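Local coordinates for protein catecholate siderophore receptor Fiu (Escherichia coli, PDB 6BPM) that carries iron-loaded catecholate siderophores across the bacterial outer membrane, drawing its energy from contact with the inner-membrane partner TonB, at residues 150-155 against 164-169; 154-159 against 719-724; 184-189 against 198-203; 674-679 against 690-695. All coordinates share one frame; numbering follows the deposited sequence.

Interaction 1 of 4, residues 150-155 against 164-169; sequences IDASAS and GTLDVN. With POG ((20S)-2,5,8,11,14,17-hexamethyl-3,6,9,12,15,18-hexaoxahenicosane-1,20-diol), chain C.
The flat groups of this contact are the carboxylates of D151 and D167, which stand on the same face of the sheet, the CB atoms of D151 and D167 being 4.4 Å apart. Like charges lie close, D151 OD2 being 4.9 Å from D167 OD2, but each has an outside partner. D167 OD2 forms salt bridges with R179 and K142, and D151 OD1 is hydrogen-bonded to H726, which probably offsets the repulsion.

Further along that face, the hydroxyl of T165 packs alongside S153. With OG1 between the backbone N and the carbonyl carbon (chi1 53°), T165 OG1 comes within 3.2 Å of S153 CB, a van der Waals approach. The backbone pairs D151 with D167 and S153 with T165 as hydrogen-bonded residues; the bond from D151 N to D167 O is 2.9 Å and nearly straight (173°).

The opposite face is apolar. I150 and V168 lie side by side, CG2 to CG2 4.0 Å, and L166, with CG anti to its N (chi1 -173°), reaches CD1 toward the partner strand, 3.5 Å from A152 CB. A bound polypropylene-glycol-like molecule lies along this face: its O1 is 3.2 Å from A152 CB, and its C20 is 3.7 Å from L166 CB. G164, having no side chain, lets the molecule's C7 region come close to the backbone.

A polar face with D151, S153, T165 and D167, and an apolar one with I150, A152, L166 and V168 on which the glycol oligomer lies, are what is expected of an antiparallel hairpin in the wall of an outer-membrane beta barrel.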
# COMPACT_ATOMS: atom_id res chain seq x y z
N ILE A 150 -22.27 21.36 -1.79
CA ILE A 150 -22.25 20.28 -2.76
C ILE A 150 -21.06 20.49 -3.69
O ILE A 150 -20.92 21.57 -4.29
CB ILE A 150 -23.55 20.22 -3.58
CG1 ILE A 150 -24.77 19.98 -2.67
CG2 ILE A 150 -23.48 19.12 -4.63
CD1 ILE A 150 -26.12 20.17 -3.39
N ASP A 151 -20.24 19.46 -3.83
CA ASP A 151 -19.15 19.44 -4.80
C ASP A 151 -19.38 18.26 -5.72
O ASP A 151 -19.71 17.17 -5.25
CB ASP A 151 -17.77 19.28 -4.14
CG ASP A 151 -17.44 20.41 -3.20
OD1 ASP A 151 -17.24 21.53 -3.69
OD2 ASP A 151 -17.38 20.16 -1.97
N ALA A 152 -19.17 18.49 -7.01
CA ALA A 152 -19.34 17.44 -8.01
C ALA A 152 -18.23 17.56 -9.03
O ALA A 152 -17.78 18.66 -9.34
CB ALA A 152 -20.71 17.53 -8.69
N SER A 153 -17.81 16.42 -9.59
CA SER A 153 -16.73 16.40 -10.57
C SER A 153 -17.05 15.44 -11.69
O SER A 153 -17.62 14.36 -11.47
CB SER A 153 -15.39 15.96 -9.99
OG SER A 153 -14.75 17.03 -9.34
N ALA A 154 -16.61 15.82 -12.88
CA ALA A 154 -16.71 14.96 -14.05
C ALA A 154 -15.40 15.06 -14.80
O ALA A 154 -14.91 16.17 -15.06
CB ALA A 154 -17.90 15.35 -14.94
N SER A 155 -14.79 13.92 -15.08
CA SER A 155 -13.49 13.87 -15.75
C SER A 155 -13.63 13.03 -17.00
O SER A 155 -14.27 11.98 -16.98
CB SER A 155 -12.41 13.22 -14.87
OG SER A 155 -12.18 13.94 -13.68
N GLY A 164 -16.79 10.26 -12.38
CA GLY A 164 -17.68 11.22 -11.78
C GLY A 164 -17.63 11.01 -10.30
O GLY A 164 -17.57 9.85 -9.85
N THR A 165 -17.64 12.09 -9.53
CA THR A 165 -17.66 12.00 -8.08
C THR A 165 -18.66 13.02 -7.58
O THR A 165 -18.89 14.04 -8.24
CB THR A 165 -16.31 12.30 -7.42
OG1 THR A 165 -15.84 13.57 -7.91
CG2 THR A 165 -15.27 11.23 -7.77
N LEU A 166 -19.26 12.73 -6.43
CA LEU A 166 -20.21 13.65 -5.82
C LEU A 166 -20.02 13.62 -4.32
O LEU A 166 -19.89 12.55 -3.71
CB LEU A 166 -21.64 13.27 -6.21
CG LEU A 166 -22.76 14.22 -5.79
CD1 LEU A 166 -22.63 15.55 -6.52
CD2 LEU A 166 -24.09 13.58 -6.09
N ASP A 167 -19.95 14.81 -3.73
CA ASP A 167 -19.75 15.00 -2.29
C ASP A 167 -20.83 15.96 -1.81
O ASP A 167 -20.83 17.12 -2.21
CB ASP A 167 -18.35 15.53 -2.00
CG ASP A 167 -17.93 15.37 -0.52
OD1 ASP A 167 -18.76 14.93 0.30
OD2 ASP A 167 -16.75 15.64 -0.20
N VAL A 168 -21.75 15.46 -0.98
CA VAL A 168 -22.90 16.23 -0.50
C VAL A 168 -22.86 16.26 1.03
O VAL A 168 -22.75 15.21 1.67
CB VAL A 168 -24.23 15.62 -0.99
CG1 VAL A 168 -25.40 16.22 -0.19
CG2 VAL A 168 -24.41 15.88 -2.47
N ASN A 169 -22.92 17.46 1.60
CA ASN A 169 -22.97 17.60 3.06
C ASN A 169 -24.15 18.49 3.44
O ASN A 169 -24.25 19.63 2.98
CB ASN A 169 -21.67 18.18 3.64
CG ASN A 169 -21.57 17.99 5.16
OD1 ASN A 169 -20.91 17.06 5.64
ND2 ASN A 169 -22.27 18.85 5.93
OH POG C . -17.52 12.58 -20.38
C2 POG C . -18.84 12.27 -20.69
C1 POG C . -19.54 13.51 -21.24
C3 POG C . -19.55 11.79 -19.43
O2 POG C . -18.58 11.32 -18.52
C5 POG C . -18.50 11.93 -17.26
O1 POG C . -21.46 15.36 -10.96
C4 POG C . -20.85 14.62 -11.98
C6 POG C . -21.53 13.26 -12.12
O3 POG C . -21.16 12.40 -11.06
C7 POG C . -21.25 11.03 -11.37
C8 POG C . -21.09 10.11 -10.17
O4 POG C . -21.79 8.92 -10.44
C9 POG C . -21.35 8.28 -11.60
C10 POG C . -21.56 6.76 -11.53
O5 POG C . -21.46 6.21 -12.82
C11 POG C . -20.15 6.18 -13.33
C12 POG C . -20.10 6.36 -14.85
O6 POG C . -19.02 7.16 -15.25
C13 POG C . -19.01 8.48 -14.79
C14 POG C . -19.05 9.46 -15.96
O7 POG C . -19.70 10.63 -15.54
C15 POG C . -19.79 11.70 -16.45
C16 POG C . -18.20 13.42 -17.44
C17 POG C . -19.73 8.85 -17.20
C18 POG C . -21.39 6.98 -15.38
C19 POG C . -22.93 6.48 -10.94
C20 POG C . -21.62 10.78 -8.92
C21 POG C . -21.15 12.71 -13.50

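Interaction 2 of 4, residues 154-159 against 719-724; sequences ASIGSA and FLLTAN. With POG ((20S)-2,5,8,11,14,17-hexamethyl-3,6,9,12,15,18-hexaoxahenicosane-1,20-diol), chain C.
S155 and T722 turn their hydroxyls toward each other through matching torsions: in both, the oxygen is anti to the carbonyl carbon and beside the backbone N (chi1 -62° and -65°). S155 OG and T722 OG1 consequently meet at 2.6 Å, a hydrogen bond in which either may be the donor. S158 also holds its OG beside its own backbone N, where it accepts from F719 N at 2.9 Å. In return S158 N donates to F719 O, so the two residues are tied by a pair of bonds.

The F719 ring folds back over the end of the strand. G157 CA lies over one face, 4.1 Å from the ring centroid and 22° off the normal, a CH-pi contact, and S158 N sits above the same face near its rim. G157, with no side chain, lets its CA come up to F719 O and the ring face.

Between these ends the backbones are laced in antiparallel fashion. I156 is a hydrogen-bonded partner of L721, with L721 N 2.8 Å from I156 O, and A723 N reaches A154 O at 2.7 Å along an almost straight line. On the face of A154, I156, L721 and A723, I156 CG2 approaches L721 CB at 4.3 Å. On the other face L720 CD1 rests on S155 CB at 3.7 Å.

Here the last barrel strand, 718-726, which belongs to the TonB C-terminal box, meets the first, 149-157, and closes the cylinder; strand 686-693 flanks the former through L720 and Y693, and strand 161-171 flanks the latter through S155 and R163.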
# COMPACT_ATOMS: atom_id res chain seq x y z
N ALA A 154 -16.61 15.82 -12.88
CA ALA A 154 -16.71 14.96 -14.05
C ALA A 154 -15.40 15.06 -14.80
O ALA A 154 -14.91 16.17 -15.06
CB ALA A 154 -17.90 15.35 -14.94
N SER A 155 -14.79 13.92 -15.08
CA SER A 155 -13.49 13.87 -15.75
C SER A 155 -13.63 13.03 -17.00
O SER A 155 -14.27 11.98 -16.98
CB SER A 155 -12.41 13.22 -14.87
OG SER A 155 -12.18 13.94 -13.68
N ILE A 156 -12.99 13.48 -18.07
CA ILE A 156 -12.76 12.63 -19.24
C ILE A 156 -11.27 12.71 -19.56
O ILE A 156 -10.68 13.79 -19.50
CB ILE A 156 -13.61 13.06 -20.45
CG1 ILE A 156 -13.44 12.02 -21.57
CG2 ILE A 156 -13.17 14.42 -20.96
CD1 ILE A 156 -14.41 12.18 -22.71
N GLY A 157 -10.66 11.56 -19.85
CA GLY A 157 -9.26 11.52 -20.22
C GLY A 157 -8.85 10.40 -21.16
O GLY A 157 -9.70 9.67 -21.67
N SER A 158 -7.54 10.19 -21.32
CA SER A 158 -7.01 9.29 -22.34
C SER A 158 -7.68 7.93 -22.29
O SER A 158 -8.03 7.41 -21.22
CB SER A 158 -5.50 9.12 -22.16
OG SER A 158 -4.80 10.31 -22.49
N ALA A 159 -7.82 7.33 -23.47
CA ALA A 159 -8.38 5.98 -23.62
C ALA A 159 -9.80 5.91 -23.05
O ALA A 159 -10.22 4.90 -22.47
CB ALA A 159 -7.48 4.93 -22.96
N PHE A 719 -3.68 12.31 -20.71
CA PHE A 719 -4.31 13.56 -20.34
C PHE A 719 -5.55 13.24 -19.51
O PHE A 719 -6.06 12.12 -19.54
CB PHE A 719 -4.65 14.42 -21.57
CG PHE A 719 -5.95 14.06 -22.26
CD1 PHE A 719 -7.14 14.69 -21.90
CD2 PHE A 719 -5.97 13.13 -23.29
CE1 PHE A 719 -8.33 14.38 -22.55
CE2 PHE A 719 -7.17 12.83 -23.93
CZ PHE A 719 -8.34 13.46 -23.55
N LEU A 720 -5.98 14.22 -18.72
CA LEU A 720 -7.18 14.08 -17.91
C LEU A 720 -7.80 15.46 -17.77
O LEU A 720 -7.14 16.38 -17.28
CB LEU A 720 -6.87 13.50 -16.54
CG LEU A 720 -8.05 13.35 -15.59
CD1 LEU A 720 -9.06 12.35 -16.16
CD2 LEU A 720 -7.56 12.87 -14.24
N LEU A 721 -9.04 15.61 -18.23
CA LEU A 721 -9.75 16.88 -18.20
C LEU A 721 -10.89 16.76 -17.20
O LEU A 721 -11.72 15.85 -17.32
CB LEU A 721 -10.27 17.23 -19.59
CG LEU A 721 -11.05 18.54 -19.76
CD1 LEU A 721 -10.18 19.76 -19.44
CD2 LEU A 721 -11.70 18.64 -21.16
N THR A 722 -10.91 17.64 -16.20
CA THR A 722 -11.87 17.57 -15.11
C THR A 722 -12.67 18.86 -14.98
O THR A 722 -12.10 19.96 -15.00
CB THR A 722 -11.20 17.28 -13.77
OG1 THR A 722 -10.59 15.98 -13.80
CG2 THR A 722 -12.21 17.36 -12.63
N ALA A 723 -13.97 18.72 -14.80
CA ALA A 723 -14.84 19.86 -14.52
C ALA A 723 -15.29 19.77 -13.06
O ALA A 723 -15.84 18.74 -12.65
CB ALA A 723 -16.02 19.89 -15.48
N ASN A 724 -15.00 20.80 -12.28
CA ASN A 724 -15.35 20.85 -10.86
C ASN A 724 -16.50 21.83 -10.66
O ASN A 724 -16.42 22.98 -11.09
CB ASN A 724 -14.16 21.30 -10.00
CG ASN A 724 -12.98 20.36 -10.06
OD1 ASN A 724 -13.02 19.23 -9.57
ND2 ASN A 724 -11.89 20.84 -10.66
OH POG C . -17.52 12.58 -20.38
C2 POG C . -18.84 12.27 -20.69
C1 POG C . -19.54 13.51 -21.24
C3 POG C . -19.55 11.79 -19.43
O2 POG C . -18.58 11.32 -18.52
C5 POG C . -18.50 11.93 -17.26
O1 POG C . -21.46 15.36 -10.96
C4 POG C . -20.85 14.62 -11.98
C6 POG C . -21.53 13.26 -12.12
O3 POG C . -21.16 12.40 -11.06
C7 POG C . -21.25 11.03 -11.37
C8 POG C . -21.09 10.11 -10.17
O4 POG C . -21.79 8.92 -10.44
C9 POG C . -21.35 8.28 -11.60
C10 POG C . -21.56 6.76 -11.53
O5 POG C . -21.46 6.21 -12.82
C11 POG C . -20.15 6.18 -13.33
C12 POG C . -20.10 6.36 -14.85
O6 POG C . -19.02 7.16 -15.25
C13 POG C . -19.01 8.48 -14.79
C14 POG C . -19.05 9.46 -15.96
O7 POG C . -19.70 10.63 -15.54
C15 POG C . -19.79 11.70 -16.45
C16 POG C . -18.20 13.42 -17.44
C17 POG C . -19.73 8.85 -17.20
C18 POG C . -21.39 6.98 -15.38
C19 POG C . -22.93 6.48 -10.94
C20 POG C . -21.62 10.78 -8.92
C21 POG C . -21.15 12.71 -13.50

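Interaction 3 of 4, residues 184-189 against 198-203; sequences GEKTHD and ERYGVA. With POG ((20S)-2,5,8,11,14,17-hexamethyl-3,6,9,12,15,18-hexaoxahenicosane-1,20-diol), chain C.
E185, lying side by side with R199, has its OE1 gripped twice from outside the contact, by a salt bridge to R163 NE and a hydrogen bond with T56 OG1. OE2, slightly the nearer of the two E185 oxygens to the arginine, is 3.6 Å from R199 NH2, over one face of the guanidinium and well out of its plane. With carboxylate and guanidinium planes 49° apart and no N-H pointing at the oxygen, this is a purely electrostatic salt bridge, and the firmer partner of R199 is D110, bridged through NE. R199 gets there by placing CG between the backbone N and the carbonyl carbon (chi1 61°) and running extended from there to NE.

The backbone beneath is more regular. E185 and R199 are a hydrogen-bonded pair, R199 N reaching E185 O at 2.9 Å.

On the other face K186 and E198 run alongside each other. K186 CE lies 3.5 Å from E198 OE2, yet the charged K186 NZ stays 4.4 Å from that oxygen, beyond a salt bridge. The K186 chain and Y200 cross obliquely, CE coming 3.4 Å from Y200 OH. The Y200 ring meets the bound polypropylene-glycol-like molecule at its edge, CE1 to C11 3.8 Å, while G184 leaves room for that same C11 at 3.4 Å from its CA.

The pair is a barrel hairpin: strand 161-171 flanks 176-189 through the G184–G164 backbone bonding, and strand 214-227 flanks 195-208 through Y200 and T224.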
# COMPACT_ATOMS: atom_id res chain seq x y z
N GLY A 184 -18.05 7.15 -9.54
CA GLY A 184 -18.12 6.20 -10.63
C GLY A 184 -16.93 6.41 -11.56
O GLY A 184 -16.57 7.55 -11.88
N GLU A 185 -16.30 5.31 -11.98
CA GLU A 185 -15.14 5.40 -12.85
C GLU A 185 -15.13 4.24 -13.82
O GLU A 185 -15.28 3.09 -13.39
CB GLU A 185 -13.85 5.42 -12.02
CG GLU A 185 -12.56 5.63 -12.83
CD GLU A 185 -11.30 5.52 -11.96
OE1 GLU A 185 -11.02 6.47 -11.18
OE2 GLU A 185 -10.59 4.49 -12.04
N LYS A 186 -14.89 4.53 -15.10
CA LYS A 186 -14.81 3.54 -16.17
C LYS A 186 -13.66 3.91 -17.10
O LYS A 186 -13.59 5.05 -17.56
CB LYS A 186 -16.10 3.51 -16.99
CG LYS A 186 -17.22 2.68 -16.43
CD LYS A 186 -18.21 2.39 -17.55
CE LYS A 186 -18.74 0.98 -17.49
NZ LYS A 186 -19.51 0.74 -18.72
N THR A 187 -12.78 2.96 -17.40
CA THR A 187 -11.66 3.30 -18.26
C THR A 187 -11.07 2.07 -18.95
O THR A 187 -11.10 0.96 -18.41
CB THR A 187 -10.56 3.99 -17.44
OG1 THR A 187 -9.55 4.49 -18.33
CG2 THR A 187 -9.93 3.00 -16.48
N HIS A 188 -10.52 2.29 -20.14
CA HIS A 188 -9.51 1.41 -20.71
C HIS A 188 -8.13 1.91 -20.29
O HIS A 188 -7.99 2.93 -19.62
CB HIS A 188 -9.63 1.34 -22.23
CG HIS A 188 -10.94 0.80 -22.70
ND1 HIS A 188 -12.01 1.62 -23.02
CD2 HIS A 188 -11.38 -0.47 -22.85
CE1 HIS A 188 -13.04 0.87 -23.36
NE2 HIS A 188 -12.68 -0.40 -23.27
N ASP A 189 -7.09 1.22 -20.73
CA ASP A 189 -5.71 1.57 -20.39
C ASP A 189 -5.03 2.15 -21.63
O ASP A 189 -4.95 1.48 -22.66
CB ASP A 189 -4.97 0.33 -19.89
CG ASP A 189 -3.69 0.66 -19.13
OD1 ASP A 189 -2.83 1.44 -19.64
OD2 ASP A 189 -3.54 0.13 -18.00
N GLU A 198 -13.32 -0.68 -14.02
CA GLU A 198 -14.62 -0.11 -13.74
C GLU A 198 -14.86 -0.25 -12.24
O GLU A 198 -14.61 -1.32 -11.67
CB GLU A 198 -15.69 -0.83 -14.57
CG GLU A 198 -17.08 -0.81 -13.98
CD GLU A 198 -18.11 -1.48 -14.87
OE1 GLU A 198 -17.75 -2.35 -15.69
OE2 GLU A 198 -19.30 -1.14 -14.74
N ARG A 199 -15.26 0.84 -11.60
CA ARG A 199 -15.62 0.74 -10.20
C ARG A 199 -16.64 1.81 -9.81
O ARG A 199 -16.78 2.86 -10.45
CB ARG A 199 -14.37 0.79 -9.32
CG ARG A 199 -13.59 2.05 -9.42
CD ARG A 199 -12.71 2.14 -8.21
NE ARG A 199 -11.77 3.24 -8.29
CZ ARG A 199 -10.47 3.12 -8.53
NH1 ARG A 199 -9.94 1.91 -8.73
NH2 ARG A 199 -9.70 4.20 -8.57
N TYR A 200 -17.36 1.52 -8.74
CA TYR A 200 -18.47 2.32 -8.25
C TYR A 200 -18.43 2.26 -6.74
O TYR A 200 -18.17 1.19 -6.17
CB TYR A 200 -19.82 1.79 -8.74
CG TYR A 200 -19.88 1.58 -10.22
CD1 TYR A 200 -20.07 2.66 -11.07
CD2 TYR A 200 -19.73 0.32 -10.78
CE1 TYR A 200 -20.12 2.50 -12.45
CE2 TYR A 200 -19.79 0.15 -12.16
CZ TYR A 200 -19.99 1.24 -12.98
OH TYR A 200 -20.05 1.11 -14.34
N GLY A 201 -18.74 3.38 -6.10
CA GLY A 201 -18.67 3.42 -4.65
C GLY A 201 -19.64 4.41 -4.07
O GLY A 201 -19.98 5.43 -4.68
N VAL A 202 -20.06 4.12 -2.85
CA VAL A 202 -20.99 4.98 -2.13
C VAL A 202 -20.61 4.94 -0.67
O VAL A 202 -20.32 3.87 -0.12
CB VAL A 202 -22.45 4.55 -2.31
CG1 VAL A 202 -22.68 3.15 -1.72
CG2 VAL A 202 -23.32 5.58 -1.61
N ALA A 203 -20.62 6.11 -0.05
CA ALA A 203 -20.21 6.25 1.34
C ALA A 203 -21.13 7.27 2.01
O ALA A 203 -20.87 8.48 1.98
CB ALA A 203 -18.73 6.66 1.42
OH POG C . -17.52 12.58 -20.38
C2 POG C . -18.84 12.27 -20.69
C1 POG C . -19.54 13.51 -21.24
C3 POG C . -19.55 11.79 -19.43
O2 POG C . -18.58 11.32 -18.52
C5 POG C . -18.50 11.93 -17.26
O1 POG C . -21.46 15.36 -10.96
C4 POG C . -20.85 14.62 -11.98
C6 POG C . -21.53 13.26 -12.12
O3 POG C . -21.16 12.40 -11.06
C7 POG C . -21.25 11.03 -11.37
C8 POG C . -21.09 10.11 -10.17
O4 POG C . -21.79 8.92 -10.44
C9 POG C . -21.35 8.28 -11.60
C10 POG C . -21.56 6.76 -11.53
O5 POG C . -21.46 6.21 -12.82
C11 POG C . -20.15 6.18 -13.33
C12 POG C . -20.10 6.36 -14.85
O6 POG C . -19.02 7.16 -15.25
C13 POG C . -19.01 8.48 -14.79
C14 POG C . -19.05 9.46 -15.96
O7 POG C . -19.70 10.63 -15.54
C15 POG C . -19.79 11.70 -16.45
C16 POG C . -18.20 13.42 -17.44
C17 POG C . -19.73 8.85 -17.20
C18 POG C . -21.39 6.98 -15.38
C19 POG C . -22.93 6.48 -10.94
C20 POG C . -21.62 10.78 -8.92
C21 POG C . -21.15 12.71 -13.50

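Interaction 4 of 4, residues 674-679 against 690-695; sequences ADAKLG and LNVYNL
The methyl of A676 is a small bump that sits in the angle between two groups of the opposing segment: its CB lies 4.1 Å from V692 CG1 and 4.0 Å from L695 CD2. V692 turns CG1 to the A676 side with chi1 at 33°, away from a staggered position. Further along, L678 and L690 abut through their CB atoms; A676, L678, L690 and V692 share one face of the sheet. At the strand end L695 folds back so that its CB meets A674 CB at 4.2 Å.

On the face of K677 and N691 an aliphatic carbon packs on an amide. K677 CG, anti to the backbone N (chi1 -178°), lies 3.4 Å from N691 ND2, which is hydrogen-bonded to D52 O; the bend at chi2 then leads the rest of the lysine away.

D675 fills the notch where the strand turns off, its OD1 accepting from N694 N at 2.9 Å. The left-handed backbone of N694 takes the chain off the strand there, and the next N-H, of L695, returns to A674 O at 2.7 Å. A water accepts from A674 N and donates to N694 OD1, bridging the two segments where N694 leaves the strand. Regular pairing resumes beyond, A676 N to V692 O being nearly straight at 173°. D675 OD2, meanwhile, forms a salt bridge with R649.

Strands 667-681 and 686-693 thus form a barrel hairpin; strand 642-655 borders the first through D675 and G647, and strand 718-726 borders the second through N691 and L720, while the Y693 hydroxyl reaches Q53 O.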
# COMPACT_ATOMS: atom_id res chain seq x y z
N ALA A 674 7.79 13.20 -15.33
CA ALA A 674 7.33 14.57 -15.10
C ALA A 674 5.83 14.68 -15.38
O ALA A 674 5.29 13.98 -16.25
CB ALA A 674 8.07 15.55 -16.00
N ASP A 675 5.16 15.56 -14.63
CA ASP A 675 3.72 15.84 -14.77
C ASP A 675 3.50 17.34 -14.82
O ASP A 675 4.31 18.12 -14.31
CB ASP A 675 2.90 15.22 -13.62
CG ASP A 675 3.12 13.71 -13.49
OD1 ASP A 675 3.10 12.99 -14.51
OD2 ASP A 675 3.32 13.23 -12.35
N ALA A 676 2.37 17.75 -15.40
CA ALA A 676 1.96 19.15 -15.44
C ALA A 676 0.46 19.26 -15.17
O ALA A 676 -0.25 18.25 -15.07
CB ALA A 676 2.32 19.82 -16.77
N LYS A 677 -0.01 20.49 -14.95
CA LYS A 677 -1.40 20.72 -14.59
C LYS A 677 -1.79 22.14 -14.97
O LYS A 677 -0.97 23.05 -14.97
CB LYS A 677 -1.59 20.48 -13.09
CG LYS A 677 -2.98 20.62 -12.55
CD LYS A 677 -3.26 21.98 -12.00
CE LYS A 677 -4.50 21.92 -11.10
NZ LYS A 677 -5.13 23.25 -10.96
N LEU A 678 -3.06 22.33 -15.28
CA LEU A 678 -3.60 23.65 -15.58
C LEU A 678 -4.97 23.77 -14.95
O LEU A 678 -5.77 22.84 -15.01
CB LEU A 678 -3.72 23.91 -17.08
CG LEU A 678 -2.61 24.67 -17.77
CD1 LEU A 678 -2.92 24.79 -19.25
CD2 LEU A 678 -2.54 26.05 -17.15
N GLY A 679 -5.22 24.91 -14.32
CA GLY A 679 -6.50 25.16 -13.67
C GLY A 679 -7.07 26.49 -14.11
O GLY A 679 -6.35 27.48 -14.24
N LEU A 690 -6.77 20.62 -16.18
CA LEU A 690 -6.13 19.75 -17.15
C LEU A 690 -4.84 19.22 -16.54
O LEU A 690 -3.88 19.97 -16.34
CB LEU A 690 -5.83 20.49 -18.45
CG LEU A 690 -4.98 19.68 -19.43
CD1 LEU A 690 -5.76 18.48 -19.95
CD2 LEU A 690 -4.51 20.56 -20.59
N ASN A 691 -4.82 17.93 -16.28
CA ASN A 691 -3.64 17.22 -15.82
C ASN A 691 -3.12 16.39 -16.98
O ASN A 691 -3.89 15.76 -17.71
CB ASN A 691 -3.97 16.29 -14.64
CG ASN A 691 -4.33 17.05 -13.38
OD1 ASN A 691 -5.47 17.44 -13.19
ND2 ASN A 691 -3.36 17.23 -12.48
N VAL A 692 -1.81 16.42 -17.19
CA VAL A 692 -1.17 15.55 -18.16
C VAL A 692 -0.02 14.84 -17.45
O VAL A 692 0.77 15.48 -16.76
CB VAL A 692 -0.72 16.31 -19.41
CG1 VAL A 692 -0.32 17.71 -19.05
CG2 VAL A 692 0.40 15.58 -20.09
N TYR A 693 0.04 13.52 -17.60
CA TYR A 693 0.92 12.65 -16.84
C TYR A 693 1.98 12.03 -17.75
O TYR A 693 1.72 11.72 -18.92
CB TYR A 693 0.12 11.53 -16.14
CG TYR A 693 -1.06 12.02 -15.33
CD1 TYR A 693 -0.92 12.34 -13.98
CD2 TYR A 693 -2.31 12.19 -15.91
CE1 TYR A 693 -2.00 12.80 -13.23
CE2 TYR A 693 -3.38 12.65 -15.17
CZ TYR A 693 -3.22 12.97 -13.83
OH TYR A 693 -4.29 13.44 -13.08
N ASN A 694 3.18 11.84 -17.21
CA ASN A 694 4.35 11.41 -17.98
C ASN A 694 4.54 12.31 -19.20
O ASN A 694 4.49 11.89 -20.36
CB ASN A 694 4.22 9.94 -18.37
CG ASN A 694 5.48 9.40 -19.03
OD1 ASN A 694 6.41 10.16 -19.34
ND2 ASN A 694 5.50 8.08 -19.27
N LEU A 695 4.78 13.59 -18.90
CA LEU A 695 4.86 14.66 -19.89
C LEU A 695 5.78 14.34 -21.06
O LEU A 695 5.57 14.85 -22.16
CB LEU A 695 5.34 15.94 -19.18
CG LEU A 695 5.23 17.31 -19.83
CD1 LEU A 695 3.87 17.53 -20.44
CD2 LEU A 695 5.48 18.34 -18.77
O HOH W 1 8.04 12.28 -18.14

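All four contacts lie in the 22-stranded antiparallel barrel, on seven consecutive strands: 667-681, 686-693, 718-726, 149-157, 161-171, 176-189 and 195-208. Interactions 1, 3 and 4 are hairpins, local in sequence; interaction 2 spans some 560 residues, joins the barrel's last strand to its first, and encloses interactions 3 and 4 along the chain. Neighbouring centres lie about 12 Å (2 and 4) to 14 Å (1 and 2, 1 and 3) apart, while interactions 1 and 4 are about 21 Å apart. Interactions 1 and 2 share A154 and S155, so one strand carries both hairpin and seam. The closed wall thereby surrounds the plug domain of this TonB-dependent transporter.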